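PDB 5UID: aminotransferase TlmJ from Streptoalloteichus hindustanus, which catalyses PLP-dependent transamination as a member of the DegT/DnrJ/EryC1 aminotransferase family, probably in natural product biosynthesis. Local coordinates for the interface of chains A and B. Residues are numbered along the deposited sequence; one frame, centred on the assembly and turned at random. Chains: chain A/B, Aminotransferase TlmJ.

The interface of chains A and B. Residues chain A 12, 185, 190, 192; chain B 29, 31-32, 248.
At the two-fold symmetric homodimer interface that joins the two copies of the enzyme beside an active site, B:Leu31, carried on a loop of chain B, packs against A:Pro12, A:Ala185 and A:Val190. CB, CD1 and CD2 of B:Leu31 each meet a different chain A side chain. Its CB lies 3.8 Å from the A:Ala185 CB methyl. Beyond it the two methyls of the fork are aimed at A:Pro12 and A:Val190 in turn: CD1 lies 4.0 Å from A:Pro12 CG, and CD2 lies 4.0 Å from A:Val190 CG1. The proline and leucine side chains run past one another in opposite directions, whereas valine and leucine meet at a slant. A:Val190 offers CG1 because that methyl stands opposite the backbone N (chi1 175°); CG2 is turned away from the leucine.

Next to the leucine, the A:Ala185 methyl rests on the backbone of B:Gly32, with CB 3.2 Å from the peptide N and somewhat farther from CA. On the other flank, A:Pro12 CD sits 3.3 Å from the B:Gly29 carbonyl O, a close van der Waals approach.

A water ties the two backbones together. It accepts a nearly straight hydrogen bond from B:Leu31 N (172° at H). The water lies 2.8 Å from B:Leu31 N, 2.9 Å from B:Gly29 O and a longer 3.2 Å from A:Ala185 O, so it is held more closely by chain B. The amide at the base of the leucine is thereby satisfied within the contact. Farther along, the B:Asn248 amide only skirts the A:Gly192 backbone.

A:Gly192 and B:Asn248 both belong to residues that line PLP pockets, and A:Lys187, the predicted Schiff-base lysine, falls in sequence between A:Ala185 and A:Val190. The patch thus holds the chain B loop against the lysine-bearing segment of chain A, and probably steadies a cofactor site built at the subunit boundary.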
loop_
_atom_site.group_PDB
_atom_site.type_symbol
_atom_site.label_atom_id
_atom_site.label_comp_id
_atom_site.label_asym_id
_atom_site.label_seq_id
_atom_site.Cartn_x
_atom_site.Cartn_y
_atom_site.Cartn_z
ATOM N N PRO A 12 5.501 -17.910 6.197
ATOM C CA PRO A 12 4.155 -18.230 5.713
ATOM C C PRO A 12 4.123 -19.555 4.966
ATOM O O PRO A 12 5.151 -20.100 4.559
ATOM C CB PRO A 12 3.843 -17.062 4.771
ATOM C CG PRO A 12 5.178 -16.677 4.225
ATOM C CD PRO A 12 6.191 -16.941 5.321
ATOM N N ALA A 185 3.916 -10.569 4.983
ATOM C CA ALA A 185 4.631 -11.823 4.786
ATOM C C ALA A 185 5.065 -12.495 6.083
ATOM O O ALA A 185 5.492 -13.652 6.038
ATOM C CB ALA A 185 5.854 -11.584 3.900
ATOM N N VAL A 190 -1.603 -14.836 5.534
ATOM C CA VAL A 190 -0.671 -14.071 4.713
ATOM C C VAL A 190 -1.218 -13.945 3.299
ATOM O O VAL A 190 -1.571 -14.948 2.669
ATOM C CB VAL A 190 0.727 -14.717 4.698
ATOM C CG1 VAL A 190 1.641 -13.972 3.740
ATOM C CG2 VAL A 190 1.315 -14.736 6.102
ATOM N N GLY A 192 0.707 -11.814 1.169
ATOM C CA GLY A 192 1.809 -11.003 0.689
ATOM C C GLY A 192 1.836 -9.668 1.402
ATOM O O GLY A 192 2.655 -9.438 2.296
ATOM N N GLY B 29 9.277 -19.216 0.514
ATOM C CA GLY B 29 8.932 -18.835 1.865
ATOM C C GLY B 29 9.195 -17.386 2.216
ATOM O O GLY B 29 8.860 -16.968 3.334
ATOM N N LEU B 31 8.053 -13.896 1.139
ATOM C CA LEU B 31 7.077 -13.170 0.340
ATOM C C LEU B 31 7.195 -11.657 0.473
ATOM O O LEU B 31 6.625 -10.936 -0.352
ATOM C CB LEU B 31 5.653 -13.607 0.716
ATOM C CG LEU B 31 5.086 -14.857 0.032
ATOM C CD1 LEU B 31 5.892 -16.108 0.356
ATOM C CD2 LEU B 31 3.624 -15.052 0.407
ATOM N N GLY B 32 7.918 -11.162 1.474
ATOM C CA GLY B 32 8.084 -9.737 1.667
ATOM C C GLY B 32 9.134 -9.156 0.739
ATOM O O GLY B 32 9.671 -9.823 -0.146
ATOM N N ASN B 248 6.234 -5.885 -2.295
ATOM C CA ASN B 248 6.701 -7.172 -1.803
ATOM C C ASN B 248 7.237 -7.992 -2.971
ATOM O O ASN B 248 7.144 -7.592 -4.134
ATOM C CB ASN B 248 5.588 -7.925 -1.060
ATOM C CG ASN B 248 4.353 -8.134 -1.915
ATOM O OD1 ASN B 248 4.356 -8.944 -2.841
ATOM N ND2 ASN B 248 3.286 -7.408 -1.600
HETATM O O HOH W 1 7.787 -14.332 3.899
#